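PDB 3NRF: ApaG protein from Pseudomonas aeruginosa, which is of unknown function but belongs to the DUF4354 family of beta-rich proteins and is probably exported from the cytoplasm. Local coordinates for residues G14-V19 against R27-K32; S48-Q53 against V99-R104; D63-E68 against G82-A87. All coordinates share one frame; numbering follows the deposited sequence. Where two conformers were deposited one is given.

Interaction 1: G14-V19 against R27-K32; sequences GDKGSV and RTQAFK
Gly17 and Thr28 form a hydrogen-bonded pair, bonded both ways through the backbone, between two antiparallel strands whose directions differ by 149°, with Lys16–Gln29 and Ser18–Arg27 as the non-hydrogen-bonded pairs to either side. Toward Gly14 the register shifts: Ala30 N donates to Asp15 O, while Ala30 O takes the N-H of Gly14 (N to O 2.8 Å), so two successive residues share one partner. The same Ala30 O also accepts from Gln29 NE2 at 2.9 Å, this time in the carbonyl plane on a lone pair, whereas Gly14 N lies above that plane.

Gln29 carries most of the side-chain work. Its CG is anti to the backbone N (chi1 175°), a bend at chi2 (65°) sets CD, and the amide beyond it meets both Gly14 O and Lys16 NZ. NE2 gives a second hydrogen to Gly14 O at 3.0 Å, coming from above the carbonyl plane but close to the plane of its own amide. OE1 receives Lys16 NZ at 2.7 Å, in one of the two conformers deposited for the lysine, and the aliphatic CG of Lys16 packs against the same oxygen. The bonds from NE2 fix which way round the amide sits.

On the face of Thr28, its OG1 stands 3.2 Å from Gly17 CA, where there is no side chain. A water bridges OG1 to Asp15 O, and Thr28 CG2 touches Val19 CG2 at 4.1 Å.

This is a piece of the hairpin 7-21/24-37. Strand 79-88 flanks 24-37 on its far side, and Gly17 to Val19 pair with a strand of the second subunit, which carries the sheet across the interface.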
loop_
_atom_site.group_PDB
_atom_site.type_symbol
_atom_site.label_atom_id
_atom_site.label_comp_id
_atom_site.label_asym_id
_atom_site.label_seq_id
_atom_site.Cartn_x
_atom_site.Cartn_y
_atom_site.Cartn_z
ATOM N N GLY B 14 -4.652 2.223 -8.392
ATOM C CA GLY B 14 -3.581 3.191 -8.259
ATOM C C GLY B 14 -3.531 3.855 -6.897
ATOM O O GLY B 14 -3.854 3.268 -5.858
ATOM N N ASP B 15 -3.195 5.166 -6.908
ATOM C CA ASP B 15 -2.985 5.894 -5.678
ATOM C C ASP B 15 -4.289 6.282 -4.905
ATOM O O ASP B 15 -5.365 6.466 -5.492
ATOM C CB ASP B 15 -2.249 7.222 -5.966
ATOM C CG ASP B 15 -0.826 7.048 -6.460
ATOM O OD1 ASP B 15 -0.251 5.951 -6.319
ATOM O OD2 ASP B 15 -0.291 8.065 -6.971
ATOM N N LYS B 16 -4.120 6.415 -3.586
ATOM C CA LYS B 16 -5.160 6.802 -2.623
ATOM C C LYS B 16 -4.914 8.224 -2.116
ATOM O O LYS B 16 -3.803 8.547 -1.599
ATOM C CB LYS B 16 -5.164 5.865 -1.420
ATOM C CG LYS B 16 -5.485 4.412 -1.756
ATOM C CD LYS B 16 -5.461 3.497 -0.528
ATOM C CE LYS B 16 -5.273 2.003 -0.922
ATOM N NZ LYS B 16 -6.225 1.509 -1.984
ATOM N N GLY B 17 -5.976 9.039 -2.161
ATOM C CA GLY B 17 -5.856 10.420 -1.805
ATOM C C GLY B 17 -7.085 10.956 -1.119
ATOM O O GLY B 17 -7.986 10.236 -0.710
ATOM N N SER B 18 -7.053 12.265 -0.978
ATOM C CA SER B 18 -8.177 12.960 -0.388
ATOM C C SER B 18 -8.274 14.374 -0.914
ATOM O O SER B 18 -7.279 14.975 -1.354
ATOM C CB SER B 18 -8.121 12.960 1.156
ATOM O OG SER B 18 -7.025 13.709 1.651
ATOM N N VAL B 19 -9.486 14.951 -0.820
ATOM C CA VAL B 19 -9.737 16.321 -1.176
ATOM C C VAL B 19 -10.654 16.922 -0.112
ATOM O O VAL B 19 -11.627 16.301 0.265
ATOM C CB VAL B 19 -10.496 16.453 -2.568
ATOM C CG1 VAL B 19 -10.800 17.920 -2.949
ATOM C CG2 VAL B 19 -9.691 15.701 -3.701
ATOM N N ARG B 27 -12.520 11.060 0.100
ATOM C CA ARG B 27 -11.375 10.193 -0.172
ATOM C C ARG B 27 -11.433 9.789 -1.628
ATOM O O ARG B 27 -12.552 9.688 -2.204
ATOM C CB ARG B 27 -11.403 8.956 0.710
ATOM C CG ARG B 27 -10.931 9.175 2.112
ATOM C CD ARG B 27 -11.865 10.040 2.974
ATOM N NE ARG B 27 -11.394 10.064 4.360
ATOM C CZ ARG B 27 -12.020 10.686 5.359
ATOM N NH1 ARG B 27 -13.158 11.328 5.101
ATOM N NH2 ARG B 27 -11.501 10.653 6.569
ATOM N N THR B 28 -10.266 9.625 -2.251
ATOM C CA THR B 28 -10.193 9.276 -3.665
ATOM C C THR B 28 -9.406 8.000 -3.889
ATOM O O THR B 28 -8.473 7.704 -3.142
ATOM C CB THR B 28 -9.549 10.378 -4.511
ATOM O OG1 THR B 28 -8.214 10.618 -4.030
ATOM C CG2 THR B 28 -10.381 11.675 -4.434
ATOM N N GLN B 29 -9.843 7.215 -4.871
ATOM C CA GLN B 29 -9.127 6.004 -5.293
ATOM C C GLN B 29 -8.967 6.069 -6.812
ATOM O O GLN B 29 -9.952 6.092 -7.549
ATOM C CB GLN B 29 -9.885 4.723 -4.921
ATOM C CG GLN B 29 -9.212 3.453 -5.453
ATOM C CD GLN B 29 -7.857 3.199 -4.830
ATOM O OE1 GLN B 29 -7.742 2.993 -3.620
ATOM N NE2 GLN B 29 -6.818 3.214 -5.682
ATOM N N ALA B 30 -7.720 6.066 -7.295
ATOM C CA ALA B 30 -7.442 6.099 -8.701
ATOM C C ALA B 30 -7.289 4.707 -9.248
ATOM O O ALA B 30 -6.911 3.806 -8.519
ATOM C CB ALA B 30 -6.144 6.904 -8.988
ATOM N N PHE B 31 -7.619 4.571 -10.528
ATOM C CA PHE B 31 -7.409 3.375 -11.278
ATOM C C PHE B 31 -6.873 3.724 -12.656
ATOM O O PHE B 31 -7.250 4.756 -13.242
ATOM C CB PHE B 31 -8.721 2.624 -11.548
ATOM C CG PHE B 31 -9.396 2.065 -10.317
ATOM C CD1 PHE B 31 -10.175 2.895 -9.510
ATOM C CD2 PHE B 31 -9.313 0.747 -10.012
ATOM C CE1 PHE B 31 -10.833 2.384 -8.418
ATOM C CE2 PHE B 31 -9.965 0.239 -8.878
ATOM C CZ PHE B 31 -10.713 1.061 -8.110
ATOM N N LYS B 32 -6.041 2.841 -13.202
ATOM C CA LYS B 32 -5.760 2.900 -14.640
ATOM C C LYS B 32 -6.738 1.909 -15.271
ATOM O O LYS B 32 -6.854 0.776 -14.773
ATOM C CB LYS B 32 -4.334 2.479 -14.915
ATOM C CG LYS B 32 -3.948 2.508 -16.396
ATOM C CD LYS B 32 -3.648 3.871 -16.891
ATOM C CE LYS B 32 -2.275 4.374 -16.359
ATOM N NZ LYS B 32 -2.122 5.819 -16.702
HETATM O O HOH W 1 -6.603 9.001 -5.729
#

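Interaction 2: S48-Q53 against V99-R104; sequences SCLVAQ and VRLSDR
Cys49 is held twice over: two backbone hydrogen bonds pair it with Ser102, and its SG is in a disulfide with Cys105, the residue immediately after 99-104. SG lies between the backbone N and the carbonyl carbon (chi1 49°), 3.7 Å from Ser102 O and 3.8 Å from Arg104 O. The chain turns back to it through an ST turn, in which Ser102 OG accepts from Arg104 N at 2.9 Å.

Further along, Val51 and Arg100 form the next hydrogen-bonded pair of this antiparallel ladder. Val51 CG2 rests 3.9 Å from Ser102 CB and 4.0 Å from Arg100 CG, in one of the two conformers deposited for Val51 and for Arg100. The guanidinium of Arg100 reaches Asp23 of the third subunit in a salt bridge.

The other face is apolar. Leu50 and Leu101 meet at their CD2 methyls, 3.8 Å apart, and Leu50 CD2 also touches Val99 CG1 at 4.1 Å. Val99 and Leu101 go on to pack against strand 7-21.

One face is thus greasy and turned inward, the other mixed, with Arg100 reaching a neighbouring subunit, while the disulfide ties down the C-terminal end covalently, consistent with an exported protein folding under oxidising conditions.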
loop_
_atom_site.group_PDB
_atom_site.type_symbol
_atom_site.label_atom_id
_atom_site.label_comp_id
_atom_site.label_asym_id
_atom_site.label_seq_id
_atom_site.Cartn_x
_atom_site.Cartn_y
_atom_site.Cartn_z
ATOM N N SER B 48 -23.245 5.647 -21.526
ATOM C CA SER B 48 -22.554 4.826 -20.531
ATOM C C SER B 48 -21.525 5.628 -19.707
ATOM O O SER B 48 -21.054 6.695 -20.106
ATOM C CB SER B 48 -21.788 3.703 -21.219
ATOM O OG SER B 48 -22.641 2.868 -21.987
ATOM N N CYS B 49 -21.168 5.089 -18.548
ATOM C CA CYS B 49 -20.158 5.706 -17.678
ATOM C C CYS B 49 -19.451 4.614 -16.908
ATOM O O CYS B 49 -19.998 3.514 -16.754
ATOM C CB CYS B 49 -20.778 6.673 -16.650
ATOM S SG CYS B 49 -22.227 5.972 -15.728
ATOM N N LEU B 50 -18.231 4.926 -16.475
ATOM C CA LEU B 50 -17.468 4.051 -15.607
ATOM C C LEU B 50 -17.924 4.219 -14.154
ATOM O O LEU B 50 -18.123 5.349 -13.636
ATOM C CB LEU B 50 -15.959 4.344 -15.707
ATOM C CG LEU B 50 -15.334 3.950 -17.031
ATOM C CD1 LEU B 50 -13.882 4.529 -17.112
ATOM C CD2 LEU B 50 -15.349 2.465 -17.266
ATOM N N VAL B 51 -18.108 3.072 -13.527
ATOM C CA VAL B 51 -18.427 3.033 -12.107
ATOM C C VAL B 51 -17.545 2.064 -11.360
ATOM O O VAL B 51 -17.200 1.015 -11.863
ATOM C CB VAL B 51 -19.901 2.707 -11.849
ATOM C CG1 VAL B 51 -20.743 3.830 -12.353
ATOM C CG2 VAL B 51 -20.290 1.392 -12.484
ATOM N N ALA B 52 -17.156 2.460 -10.165
ATOM C CA ALA B 52 -16.387 1.598 -9.276
ATOM C C ALA B 52 -17.371 1.035 -8.274
ATOM O O ALA B 52 -18.281 1.745 -7.826
ATOM C CB ALA B 52 -15.234 2.363 -8.594
ATOM N N GLN B 53 -17.149 -0.197 -7.832
ATOM C CA GLN B 53 -18.093 -0.874 -6.985
ATOM C C GLN B 53 -17.371 -1.760 -5.966
ATOM O O GLN B 53 -16.314 -2.340 -6.283
ATOM C CB GLN B 53 -18.975 -1.730 -7.890
ATOM C CG GLN B 53 -20.232 -2.238 -7.242
ATOM C CD GLN B 53 -21.095 -3.044 -8.201
ATOM O OE1 GLN B 53 -20.592 -3.798 -9.035
ATOM N NE2 GLN B 53 -22.396 -2.858 -8.096
ATOM N N VAL B 99 -14.231 -2.151 -11.498
ATOM C CA VAL B 99 -14.594 -1.052 -12.382
ATOM C C VAL B 99 -15.401 -1.694 -13.516
ATOM O O VAL B 99 -15.001 -2.679 -14.171
ATOM C CB VAL B 99 -13.402 -0.242 -12.908
ATOM C CG1 VAL B 99 -13.881 0.874 -13.778
ATOM C CG2 VAL B 99 -12.630 0.315 -11.705
ATOM N N ARG B 100 -16.566 -1.131 -13.756
ATOM C CA ARG B 100 -17.435 -1.635 -14.798
ATOM C C ARG B 100 -18.172 -0.499 -15.498
ATOM O O ARG B 100 -18.098 0.682 -15.094
ATOM C CB ARG B 100 -18.403 -2.720 -14.246
ATOM C CG ARG B 100 -19.222 -2.388 -12.997
ATOM C CD ARG B 100 -20.142 -3.586 -12.604
ATOM N NE ARG B 100 -21.157 -3.841 -13.616
ATOM C CZ ARG B 100 -21.943 -4.923 -13.705
ATOM N NH1 ARG B 100 -21.843 -5.942 -12.842
ATOM N NH2 ARG B 100 -22.825 -4.986 -14.695
ATOM N N LEU B 101 -18.856 -0.860 -16.566
ATOM C CA LEU B 101 -19.659 0.103 -17.300
ATOM C C LEU B 101 -21.110 0.027 -16.771
ATOM O O LEU B 101 -21.564 -1.025 -16.300
ATOM C CB LEU B 101 -19.612 -0.181 -18.771
ATOM C CG LEU B 101 -18.345 0.235 -19.517
ATOM C CD1 LEU B 101 -18.409 -0.378 -20.907
ATOM C CD2 LEU B 101 -18.193 1.766 -19.629
ATOM N N SER B 102 -21.794 1.176 -16.815
ATOM C CA SER B 102 -23.179 1.303 -16.373
ATOM C C SER B 102 -23.844 2.320 -17.286
ATOM O O SER B 102 -23.177 3.180 -17.883
ATOM C CB SER B 102 -23.256 1.849 -14.954
ATOM O OG SER B 102 -24.630 2.039 -14.575
ATOM N N ASP B 103 -25.160 2.246 -17.358
ATOM C CA ASP B 103 -25.929 3.267 -18.036
ATOM C C ASP B 103 -26.662 4.154 -17.010
ATOM O O ASP B 103 -27.517 4.971 -17.383
ATOM C CB ASP B 103 -26.897 2.676 -19.060
ATOM C CG ASP B 103 -28.052 1.885 -18.430
ATOM O OD1 ASP B 103 -27.957 1.577 -17.211
ATOM O OD2 ASP B 103 -29.013 1.609 -19.167
ATOM N N ARG B 104 -26.319 4.049 -15.737
ATOM C CA ARG B 104 -26.954 4.844 -14.656
ATOM C C ARG B 104 -25.953 5.912 -14.271
ATOM O O ARG B 104 -25.149 5.720 -13.379
ATOM C CB ARG B 104 -27.310 3.948 -13.492
ATOM C CG ARG B 104 -28.318 2.849 -13.904
ATOM C CD ARG B 104 -28.885 2.023 -12.726
ATOM N NE ARG B 104 -29.842 2.813 -11.932
ATOM C CZ ARG B 104 -31.089 3.063 -12.326
ATOM N NH1 ARG B 104 -31.531 2.569 -13.461
ATOM N NH2 ARG B 104 -31.909 3.797 -11.567
HETATM O O HOH W 2 -21.512 -6.026 -10.430
#

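Interaction 3: D63-E68 against G82-A87; sequences DTVDEE and GDAIFA
Gly82 brings its CA to 3.6 Å from Asp66 OD2, and the same carboxylate oxygen then takes the backbone N-H of Asp83 at 2.9 Å. That bond is almost straight, 176° at the hydrogen, although the donor stands above the carboxylate plane. With CG anti to the carbonyl carbon (chi1 -75°), the carboxylate of Asp66 lies next to Asp83 N. In return Asp66 N donates to Asp83 O, closing a reciprocal link just past the end of strand 59-65. The two aspartate side chains lie side by side with OD2 atoms 3.5 Å apart, two acceptors of like charge; a salt bridge from Lys32 to Asp83 OD2 probably eases the repulsion.

Ala84 comes next, its CB 4.1 Å from Val65 CG2 in a non-hydrogen-bonded pair. At Ile85 the antiparallel ladder carries a classic beta bulge: Asp63 and Thr64 both face this one residue. Ile85 N donates to Thr64 O at 2.9 Å. Ile85 O accepts from Asp63 N in the carbonyl plane at 2.7 Å; a second bond to it, from Thr64 N, is weak. The side chains of Thr64 and Ile85 run alongside each other, pointing the same way, with OG1 of Thr64 3.7 Å from CD1 of Ile85.

Phe86 CB points away from 63-68, and its side chain touches Leu62 and Val93. Ala87 ends the segment with its CB 4.4 Å from Asp63 CB, while the Asp63 carboxylate meets Arg61 in a salt bridge.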
loop_
_atom_site.group_PDB
_atom_site.type_symbol
_atom_site.label_atom_id
_atom_site.label_comp_id
_atom_site.label_asym_id
_atom_site.label_seq_id
_atom_site.Cartn_x
_atom_site.Cartn_y
_atom_site.Cartn_z
ATOM N N ASP B 63 -15.014 11.066 -9.973
ATOM C CA ASP B 63 -14.646 12.452 -9.724
ATOM C C ASP B 63 -13.968 13.120 -10.917
ATOM O O ASP B 63 -14.353 14.254 -11.299
ATOM C CB ASP B 63 -13.782 12.551 -8.465
ATOM C CG ASP B 63 -13.591 14.004 -8.021
ATOM O OD1 ASP B 63 -14.584 14.658 -7.637
ATOM O OD2 ASP B 63 -12.450 14.483 -8.026
ATOM N N THR B 64 -12.954 12.469 -11.517
ATOM C CA THR B 64 -12.296 12.973 -12.723
ATOM C C THR B 64 -11.909 11.767 -13.588
ATOM O O THR B 64 -11.777 10.625 -13.071
ATOM C CB THR B 64 -11.042 13.831 -12.448
ATOM O OG1 THR B 64 -10.113 13.070 -11.700
ATOM C CG2 THR B 64 -11.397 15.122 -11.655
ATOM N N VAL B 65 -11.714 12.030 -14.872
ATOM C CA VAL B 65 -11.353 10.985 -15.808
ATOM C C VAL B 65 -10.573 11.559 -16.995
ATOM O O VAL B 65 -10.838 12.689 -17.473
ATOM C CB VAL B 65 -12.645 10.249 -16.307
ATOM C CG1 VAL B 65 -13.484 11.177 -17.199
ATOM C CG2 VAL B 65 -12.300 8.975 -17.046
ATOM N N ASP B 66 -9.597 10.801 -17.469
ATOM C CA ASP B 66 -8.843 11.236 -18.625
ATOM C C ASP B 66 -9.739 11.300 -19.841
ATOM O O ASP B 66 -10.605 10.464 -20.038
ATOM C CB ASP B 66 -7.643 10.315 -18.946
ATOM C CG ASP B 66 -6.467 10.501 -17.998
ATOM O OD1 ASP B 66 -6.359 11.522 -17.318
ATOM O OD2 ASP B 66 -5.611 9.597 -17.970
ATOM N N GLU B 67 -9.449 12.256 -20.717
ATOM C CA GLU B 67 -10.205 12.430 -21.962
ATOM C C GLU B 67 -10.297 11.164 -22.839
ATOM O O GLU B 67 -11.355 10.894 -23.442
ATOM C CB GLU B 67 -9.595 13.575 -22.778
ATOM C CG GLU B 67 -10.412 13.961 -23.999
ATOM C CD GLU B 67 -9.756 15.055 -24.815
ATOM O OE1 GLU B 67 -8.919 15.812 -24.264
ATOM O OE2 GLU B 67 -10.085 15.147 -26.017
ATOM N N GLU B 68 -9.209 10.397 -22.903
ATOM C CA GLU B 68 -9.167 9.176 -23.695
ATOM C C GLU B 68 -10.280 8.184 -23.357
ATOM O O GLU B 68 -10.752 7.453 -24.241
ATOM C CB GLU B 68 -7.808 8.476 -23.547
ATOM C CG GLU B 68 -6.670 9.172 -24.232
ATOM C CD GLU B 68 -6.118 10.370 -23.480
ATOM O OE1 GLU B 68 -6.590 10.733 -22.361
ATOM O OE2 GLU B 68 -5.189 10.972 -24.051
ATOM N N GLY B 82 -6.721 5.043 -19.943
ATOM C CA GLY B 82 -6.431 6.252 -19.176
ATOM C C GLY B 82 -6.713 6.055 -17.699
ATOM O O GLY B 82 -7.072 4.973 -17.263
ATOM N N ASP B 83 -6.555 7.107 -16.927
ATOM C CA ASP B 83 -6.855 7.089 -15.491
ATOM C C ASP B 83 -8.246 7.584 -15.172
ATOM O O ASP B 83 -8.811 8.412 -15.890
ATOM C CB ASP B 83 -5.849 7.935 -14.752
ATOM C CG ASP B 83 -4.437 7.403 -14.961
ATOM O OD1 ASP B 83 -4.191 6.244 -14.576
ATOM O OD2 ASP B 83 -3.598 8.116 -15.540
ATOM N N ALA B 84 -8.805 7.030 -14.105
ATOM C CA ALA B 84 -10.140 7.383 -13.633
ATOM C C ALA B 84 -10.066 7.446 -12.121
ATOM O O ALA B 84 -9.436 6.560 -11.487
ATOM C CB ALA B 84 -11.153 6.329 -14.072
ATOM N N ILE B 85 -10.630 8.477 -11.512
ATOM C CA ILE B 85 -10.554 8.619 -10.061
ATOM C C ILE B 85 -11.956 8.667 -9.463
ATOM O O ILE B 85 -12.767 9.511 -9.886
ATOM C CB ILE B 85 -9.768 9.901 -9.623
ATOM C CG1 ILE B 85 -8.354 9.886 -10.163
ATOM C CG2 ILE B 85 -9.707 9.988 -8.139
ATOM C CD1 ILE B 85 -7.546 11.153 -9.769
ATOM N N PHE B 86 -12.225 7.785 -8.518
ATOM C CA PHE B 86 -13.497 7.658 -7.845
ATOM C C PHE B 86 -13.416 8.157 -6.432
ATOM O O PHE B 86 -12.329 8.205 -5.833
ATOM C CB PHE B 86 -14.028 6.210 -7.898
ATOM C CG PHE B 86 -14.151 5.654 -9.304
ATOM C CD1 PHE B 86 -13.055 5.062 -9.916
ATOM C CD2 PHE B 86 -15.345 5.767 -10.043
ATOM C CE1 PHE B 86 -13.127 4.566 -11.196
ATOM C CE2 PHE B 86 -15.407 5.266 -11.342
ATOM C CZ PHE B 86 -14.296 4.656 -11.906
ATOM N N ALA B 87 -14.568 8.452 -5.850
ATOM C CA ALA B 87 -14.625 9.081 -4.518
ATOM C C ALA B 87 -15.731 8.573 -3.611
ATOM O O ALA B 87 -16.754 8.038 -4.050
ATOM C CB ALA B 87 -14.828 10.618 -4.698
#

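How the interactions relate
All three contacts are antiparallel pairings within a single six-stranded sheet. Interactions 1 and 3 are close neighbours, since strands 24-37 and 79-88 lie side by side: Gln29 N and Phe31 N probably bond to Phe86 O and Ala84 O. Interaction 2 lies two strands beyond 79-88, yet two phenylalanine rings join it to both others, Phe86 CE2 lying against the backbone of 49-53 (3.5 Å from Ala52 N) and Phe31 CD2 3.7 Å from Val99 CG2. Each contact is partly buried. Interaction 1 is the farthest from the chain centre and, like interaction 2, meets another subunit; interaction 3 touches none. Side-chain amide hydrogen bonds of Gln29 mark the first, leucine packing and a disulfide the second, carboxylates the third.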